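Local coordinates for probable ribose-5-phosphate isomerase B (Mycoplasma genitalium, PDB 6MU0), which probably catalyses the reversible interconversion of ribulose-5-phosphate and ribose-5-phosphate in the non-oxidative stage of the pentose phosphate pathway, at residues L22-K25 with K26-E30; N88-K91 with G92-A95; R147-D150 with K151-Y155. All coordinates share one frame; numbering follows the deposited sequence.

In the fold
From the N terminus, contact 1 comes first: it spans successive turns of helix 22-34, within the unit that leads from strand 12-16 to strand 38-41. Contact 2 closes the short loop between helix 81-88 and strand 95-97, an outermost strand of the parallel sheet within this chain. Contact 3 lies on the C-terminal helix 144-158. The three follow one another in series, without nesting or crossing. Contact 1 stands apart on the opposite side of the chain's centre, its centre about 23 Å from that of contact 2 and 33 Å from that of contact 3. Contacts 2 and 3 touch, Leu94 CD1 packing 3.6 Å from Ile149 CG2, which ties the terminal helix to the loop.

Contact 1: L22-K25 with K26-E30; sequences LTLK and KIISE
The peptide carbonyl of Leu24 takes the N-H of Ile28 nearly end-on at its oxygen, O to N 2.9 Å and the donor slightly to one side of the carbonyl plane, while CG1 of Ile28 lies off the other face, 3.4 Å from that oxygen. The neighbouring carbonyls accept likewise, from donors tilted somewhat out of their planes, with Lys26 N bonded to Leu22 O, Ile27 N to Thr23 O and Ser29 N to Lys25 O, the last at 2.9 Å. This unbroken i to i+4 series is that of a regular alpha-helix, and the methylene of Ser29 rests against its acceptor, CB 3.3 Å from Lys25 O.

Between the side chains, the delta methyl of Ile28 approaches the branch point of Leu24, CD1 to CG 3.7 Å, and also touches one prong of the fork, Leu24 CD1, at 3.8 Å. Ile28 CG1 lies beside its own backbone N (chi1 -66°), and the extended next bond (chi2 171°) carries the methyl back to the preceding turn. One step round the helix, Thr23 and Ile27 run alongside each other, methyl to methyl, with CG2 and CD1 4.0 Å apart at a more exposed place. Lys25 is buried, and its chain, bent at its last two torsions, brings NZ to a salt bridge with Asp41 and a hydrogen bond to the carbonyl of Pro44, so that its ammonium is satisfied.

The helix belongs to a beta-alpha-beta unit of the Rossmann-like fold. Lys25 and Ile28 pack on Ile15 of strand 12-16, whereas Leu24 and Ile27 face helix 125-137, touching Asp125 in common, with Asn128 beside Leu24 and Ile129 beside Ile27.

Contact 2: N88-K91 with G92-A95; sequences NKVK and GVLA
Asn88 lays one face of its carboxamide against the methyl of Ala95, whose CB is 3.6 Å from ND2. The same amide grips the backbone of Ala95 twice: OD1 accepts from Ala95 N at 2.9 Å, and ND2 donates to Ala95 O at 3.1 Å. Both bonds are fairly straight at the hydrogen; Ala95 O lies near the amide plane, Ala95 N well tilted from it, and together they should restrict rotation.

Further along, Val90 and Val93 meet across a tight turn, CG1 to CG2 3.8 Å. Val93 has CG2 beside its backbone N, and that is the branch turned to Val90. The turn is closed by Val93 N, which donates to Val90 O at 3.1 Å from above the carbonyl plane. Gly92 (phi 83°) has no side chain to press on the carbonyl of Lys91. Asn114 braces the outgoing arm, bonding Gly92 O and Leu94 N, while Val90 packs on helix 53-66.

Val90 to Val93 form a type II beta turn with glycine at its third position. It lies in the alpha-to-beta connection from helix 81-88 to strand 95-97, outermost within this chain, where the Asn88 side chain bonds both backbone polar atoms of Ala95.

Contact 3: R147-D150 with K151-Y155; sequences RRID and KIIRY
The backbone from Arg147 to Tyr155 is helical but unevenly bonded: Lys151 N makes two weak bonds, to Arg147 O at 3.3 Å and to Arg148 O at 3.0 Å, and Ile152 N reaches Arg148 O only weakly, before firm i to i+4 bonds set in with Ile153 N to Ile149 O and Arg154 N to Asp150 O.

Ile149 is the buried member, and it meets two isoleucines of the next turn, each through its CD1, with a different branch of its own. Ile149 and Ile153 each adopt two conformations, and the contacts hold for one of each: in it, Ile149 CG2 lies 3.7 Å from Ile153 CD1, while Ile149 CD1 meets CD1 of Ile152 more loosely at 4.1 Å. There CG1 of Ile153 stands beside its backbone N (chi1 -64°), from where CD1 extends back to Ile149. On the solvent-facing side the aliphatic part of Lys151 runs along the preceding turn, CG 3.5 Å from Arg147 O. The charged ends of Asp150 and Arg154 are held along the same helix, by Gln146 and Glu158 respectively, the latter as a salt bridge.

Arg148 matches a position that binds the sugar phosphate in relatives. Helix 144-158 stands at the periphery of the chain, where Ile149 and Ile152 rest on Leu94 in the loop before strand 95-97.

Contact 1: L22-K25 with K26-E30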
loop_
_atom_site.group_PDB
_atom_site.type_symbol
_atom_site.label_atom_id
_atom_site.label_comp_id
_atom_site.label_asym_id
_atom_site.label_seq_id
_atom_site.Cartn_x
_atom_site.Cartn_y
_atom_site.Cartn_z
ATOM N N LEU A 22 -14.542 2.593 0.464
ATOM C CA LEU A 22 -14.750 2.760 1.902
ATOM C C LEU A 22 -15.078 1.445 2.601
ATOM O O LEU A 22 -14.606 1.203 3.720
ATOM C CB LEU A 22 -15.849 3.781 2.166
ATOM C CG LEU A 22 -15.587 5.162 1.568
ATOM C CD1 LEU A 22 -16.708 6.115 1.953
ATOM C CD2 LEU A 22 -14.242 5.691 2.024
ATOM N N THR A 23 -15.925 0.609 1.994
ATOM C CA THR A 23 -16.281 -0.656 2.631
ATOM C C THR A 23 -15.055 -1.551 2.770
ATOM O O THR A 23 -14.796 -2.118 3.837
ATOM C CB THR A 23 -17.391 -1.345 1.832
ATOM O OG1 THR A 23 -18.576 -0.539 1.876
ATOM C CG2 THR A 23 -17.696 -2.724 2.405
ATOM N N LEU A 24 -14.288 -1.692 1.688
ATOM C CA LEU A 24 -13.081 -2.507 1.739
ATOM C C LEU A 24 -12.085 -1.954 2.748
ATOM O O LEU A 24 -11.449 -2.718 3.484
ATOM C CB LEU A 24 -12.456 -2.579 0.351
ATOM C CG LEU A 24 -11.153 -3.371 0.290
ATOM C CD1 LEU A 24 -11.367 -4.835 0.662
ATOM C CD2 LEU A 24 -10.503 -3.237 -1.073
ATOM N N LYS A 25 -11.940 -0.627 2.805
ATOM C CA LYS A 25 -11.004 -0.030 3.750
ATOM C C LYS A 25 -11.341 -0.419 5.185
ATOM O O LYS A 25 -10.449 -0.779 5.962
ATOM C CB LYS A 25 -10.982 1.487 3.576
ATOM C CG LYS A 25 -10.117 2.192 4.612
ATOM C CD LYS A 25 -9.636 3.546 4.125
ATOM C CE LYS A 25 -10.772 4.535 3.883
ATOM N NZ LYS A 25 -11.447 4.941 5.142
ATOM N N LYS A 26 -12.625 -0.354 5.562
ATOM C CA LYS A 26 -12.985 -0.751 6.924
ATOM C C LYS A 26 -12.741 -2.238 7.153
ATOM O O LYS A 26 -12.256 -2.636 8.219
ATOM C CB LYS A 26 -14.437 -0.402 7.261
ATOM C CG LYS A 26 -14.806 -0.859 8.686
ATOM C CD LYS A 26 -16.210 -0.479 9.135
ATOM C CE LYS A 26 -16.476 -1.002 10.551
ATOM N NZ LYS A 26 -17.832 -0.625 11.035
ATOM N N ILE A 27 -13.098 -3.080 6.180
ATOM C CA ILE A 27 -12.844 -4.513 6.309
ATOM C C ILE A 27 -11.365 -4.775 6.568
ATOM O O ILE A 27 -10.996 -5.525 7.480
ATOM C CB ILE A 27 -13.342 -5.260 5.060
ATOM C CG1 ILE A 27 -14.867 -5.212 4.974
ATOM C CG2 ILE A 27 -12.839 -6.699 5.070
ATOM C CD1 ILE A 27 -15.426 -5.719 3.653
ATOM N N ILE A 28 -10.489 -4.186 5.749
ATOM C CA ILE A 28 -9.055 -4.419 5.913
ATOM C C ILE A 28 -8.560 -3.862 7.242
ATOM O O ILE A 28 -7.812 -4.525 7.976
ATOM C CB ILE A 28 -8.270 -3.822 4.734
ATOM C CG1 ILE A 28 -8.600 -4.555 3.436
ATOM C CG2 ILE A 28 -6.784 -3.866 5.038
ATOM C CD1 ILE A 28 -8.021 -3.874 2.212
ATOM N N SER A 29 -8.967 -2.635 7.576
ATOM C CA SER A 29 -8.481 -2.010 8.801
ATOM C C SER A 29 -8.846 -2.841 10.026
ATOM O O SER A 29 -7.996 -3.116 10.880
ATOM C CB SER A 29 -9.035 -0.592 8.913
ATOM O OG SER A 29 -8.616 0.005 10.120
ATOM N N GLU A 30 -10.107 -3.256 10.124
ATOM C CA GLU A 30 -10.530 -4.029 11.287
ATOM C C GLU A 30 -9.903 -5.421 11.300
ATOM O O GLU A 30 -9.561 -5.943 12.369
ATOM C CB GLU A 30 -12.056 -4.083 11.357
ATOM C CG GLU A 30 -12.696 -2.719 11.591
ATOM C CD GLU A 30 -12.368 -2.104 12.954
ATOM O OE1 GLU A 30 -12.091 -2.849 13.921
ATOM O OE2 GLU A 30 -12.414 -0.859 13.062
#

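Contact 2: N88-K91 with G92-A95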
loop_
_atom_site.group_PDB
_atom_site.type_symbol
_atom_site.label_atom_id
_atom_site.label_comp_id
_atom_site.label_asym_id
_atom_site.label_seq_id
_atom_site.Cartn_x
_atom_site.Cartn_y
_atom_site.Cartn_z
ATOM N N ASN A 88 3.954 6.514 -5.862
ATOM C CA ASN A 88 5.318 6.368 -6.355
ATOM C C ASN A 88 6.004 7.704 -6.624
ATOM O O ASN A 88 7.230 7.730 -6.745
ATOM C CB ASN A 88 5.352 5.468 -7.596
ATOM C CG ASN A 88 5.380 3.997 -7.244
ATOM O OD1 ASN A 88 6.205 3.564 -6.434
ATOM N ND2 ASN A 88 4.486 3.215 -7.846
ATOM N N LYS A 89 5.263 8.814 -6.692
ATOM C CA LYS A 89 5.921 10.110 -6.801
ATOM C C LYS A 89 6.643 10.500 -5.518
ATOM O O LYS A 89 7.503 11.383 -5.553
ATOM C CB LYS A 89 4.917 11.210 -7.156
ATOM C CG LYS A 89 4.221 11.046 -8.487
ATOM C CD LYS A 89 5.225 11.017 -9.620
ATOM C CE LYS A 89 4.558 10.821 -10.972
ATOM N NZ LYS A 89 5.590 10.786 -12.046
ATOM N N VAL A 90 6.321 9.868 -4.397
ATOM C CA VAL A 90 6.809 10.280 -3.088
ATOM C C VAL A 90 8.168 9.642 -2.823
ATOM O O VAL A 90 8.366 8.442 -3.052
ATOM C CB VAL A 90 5.779 9.918 -2.005
ATOM C CG1 VAL A 90 6.277 10.321 -0.630
ATOM C CG2 VAL A 90 4.445 10.587 -2.320
ATOM N N LYS A 91 9.105 10.452 -2.330
ATOM C CA LYS A 91 10.455 9.978 -2.057
ATOM C C LYS A 91 10.440 8.832 -1.058
ATOM O O LYS A 91 9.794 8.907 -0.008
ATOM C CB LYS A 91 11.293 11.121 -1.489
ATOM C CG LYS A 91 11.555 12.238 -2.478
ATOM C CD LYS A 91 12.483 11.793 -3.597
ATOM C CE LYS A 91 12.698 12.902 -4.618
ATOM N NZ LYS A 91 11.436 13.239 -5.329
ATOM N N GLY A 92 11.168 7.766 -1.387
ATOM C CA GLY A 92 11.284 6.624 -0.512
ATOM C C GLY A 92 10.146 5.638 -0.607
ATOM O O GLY A 92 10.212 4.577 0.028
ATOM N N VAL A 93 9.111 5.942 -1.370
ATOM C CA VAL A 93 7.967 5.050 -1.491
ATOM C C VAL A 93 8.162 4.123 -2.680
ATOM O O VAL A 93 8.618 4.537 -3.753
ATOM C CB VAL A 93 6.661 5.858 -1.591
ATOM C CG1 VAL A 93 5.487 4.954 -1.958
ATOM C CG2 VAL A 93 6.404 6.564 -0.272
ATOM N N LEU A 94 7.824 2.854 -2.482
ATOM C CA LEU A 94 7.814 1.843 -3.535
ATOM C C LEU A 94 6.418 1.230 -3.492
ATOM O O LEU A 94 6.103 0.449 -2.590
ATOM C CB LEU A 94 8.905 0.809 -3.276
ATOM C CG LEU A 94 10.339 1.349 -3.337
ATOM C CD1 LEU A 94 11.287 0.281 -2.807
ATOM C CD2 LEU A 94 10.720 1.779 -4.751
ATOM N N ALA A 95 5.565 1.610 -4.440
ATOM C CA ALA A 95 4.156 1.242 -4.409
ATOM C C ALA A 95 3.853 0.204 -5.483
ATOM O O ALA A 95 4.153 0.416 -6.666
ATOM C CB ALA A 95 3.267 2.472 -4.593
#

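Contact 3: R147-D150 with K151-Y155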
loop_
_atom_site.group_PDB
_atom_site.type_symbol
_atom_site.label_atom_id
_atom_site.label_comp_id
_atom_site.label_asym_id
_atom_site.label_seq_id
_atom_site.Cartn_x
_atom_site.Cartn_y
_atom_site.Cartn_z
ATOM N N ARG A 147 19.942 -4.810 -5.350
ATOM C CA ARG A 147 20.659 -4.043 -6.361
ATOM C C ARG A 147 19.688 -3.266 -7.243
ATOM O O ARG A 147 19.938 -2.107 -7.595
ATOM C CB ARG A 147 21.483 -5.003 -7.211
ATOM C CG ARG A 147 22.288 -4.330 -8.286
ATOM C CD ARG A 147 23.087 -5.345 -9.079
ATOM N NE ARG A 147 22.250 -6.175 -9.944
ATOM C CZ ARG A 147 22.169 -7.502 -9.888
ATOM N NH1 ARG A 147 22.870 -8.193 -8.994
ATOM N NH2 ARG A 147 21.385 -8.149 -10.739
ATOM N N ARG A 148 18.564 -3.885 -7.596
ATOM C CA ARG A 148 17.588 -3.227 -8.456
ATOM C C ARG A 148 16.868 -2.095 -7.731
ATOM O O ARG A 148 16.756 -0.983 -8.261
ATOM C CB ARG A 148 16.622 -4.267 -9.015
ATOM C CG ARG A 148 17.327 -5.201 -9.990
ATOM C CD ARG A 148 16.613 -6.513 -10.205
ATOM N NE ARG A 148 17.453 -7.393 -11.006
ATOM C CZ ARG A 148 17.245 -8.693 -11.164
ATOM N NH1 ARG A 148 16.209 -9.283 -10.570
ATOM N NH2 ARG A 148 18.087 -9.403 -11.902
ATOM N N ILE A 149 16.375 -2.348 -6.514
ATOM C CA ILE A 149 15.718 -1.297 -5.738
ATOM C C ILE A 149 16.667 -0.124 -5.512
ATOM O O ILE A 149 16.272 1.048 -5.567
ATOM C CB ILE A 149 15.189 -1.875 -4.410
ATOM C CG1 ILE A 149 14.076 -2.893 -4.677
ATOM C CG2 ILE A 149 14.706 -0.767 -3.488
ATOM C CD1 ILE A 149 13.008 -2.383 -5.611
ATOM N N ASP A 150 17.945 -0.427 -5.247
ATOM C CA ASP A 150 18.932 0.634 -5.050
ATOM C C ASP A 150 19.003 1.559 -6.259
ATOM O O ASP A 150 19.227 2.765 -6.111
ATOM C CB ASP A 150 20.316 0.041 -4.779
ATOM C CG ASP A 150 20.452 -0.530 -3.381
ATOM O OD1 ASP A 150 19.546 -0.317 -2.553
ATOM O OD2 ASP A 150 21.473 -1.197 -3.113
ATOM N N LYS A 151 18.852 1.009 -7.466
ATOM C CA LYS A 151 18.887 1.844 -8.665
ATOM C C LYS A 151 17.698 2.798 -8.719
ATOM O O LYS A 151 17.829 3.935 -9.188
ATOM C CB LYS A 151 18.946 0.968 -9.916
ATOM C CG LYS A 151 20.295 0.284 -10.087
ATOM C CD LYS A 151 20.351 -0.627 -11.298
ATOM C CE LYS A 151 21.770 -1.121 -11.531
ATOM N NZ LYS A 151 21.867 -2.024 -12.712
ATOM N N ILE A 152 16.523 2.346 -8.272
ATOM C CA ILE A 152 15.355 3.225 -8.228
ATOM C C ILE A 152 15.583 4.346 -7.226
ATOM O O ILE A 152 15.309 5.522 -7.499
ATOM C CB ILE A 152 14.088 2.428 -7.869
ATOM C CG1 ILE A 152 13.840 1.304 -8.876
ATOM C CG2 ILE A 152 12.892 3.369 -7.769
ATOM C CD1 ILE A 152 12.637 0.453 -8.533
ATOM N N ILE A 153 16.064 3.980 -6.036
ATOM C CA ILE A 153 16.315 4.966 -4.993
ATOM C C ILE A 153 17.353 5.984 -5.454
ATOM O O ILE A 153 17.192 7.189 -5.230
ATOM C CB ILE A 153 16.712 4.258 -3.684
ATOM C CG1 ILE A 153 15.550 3.403 -3.168
ATOM C CG2 ILE A 153 17.145 5.263 -2.633
ATOM C CD1 ILE A 153 15.949 2.444 -2.066
ATOM N N ARG A 154 18.419 5.521 -6.110
ATOM C CA ARG A 154 19.448 6.435 -6.592
ATOM C C ARG A 154 18.898 7.402 -7.633
ATOM O O ARG A 154 19.229 8.592 -7.618
ATOM C CB ARG A 154 20.628 5.648 -7.155
ATOM C CG ARG A 154 21.884 6.482 -7.280
ATOM C CD ARG A 154 23.135 5.631 -7.158
ATOM N NE ARG A 154 23.574 5.104 -8.445
ATOM C CZ ARG A 154 24.341 5.776 -9.297
ATOM N NH1 ARG A 154 24.703 5.222 -10.447
ATOM N NH2 ARG A 154 24.742 7.006 -9.002
ATOM N N TYR A 155 18.065 6.909 -8.552
ATOM C CA TYR A 155 17.468 7.798 -9.543
ATOM C C TYR A 155 16.684 8.917 -8.870
ATOM O O TYR A 155 16.852 10.094 -9.205
ATOM C CB TYR A 155 16.569 7.019 -10.510
ATOM C CG TYR A 155 15.934 7.906 -11.567
ATOM C CD1 TYR A 155 14.794 8.658 -11.286
ATOM C CD2 TYR A 155 16.480 7.999 -12.841
ATOM C CE1 TYR A 155 14.229 9.490 -12.239
ATOM C CE2 TYR A 155 15.916 8.825 -13.806
ATOM C CZ TYR A 155 14.789 9.566 -13.500
ATOM O OH TYR A 155 14.223 10.390 -14.449
#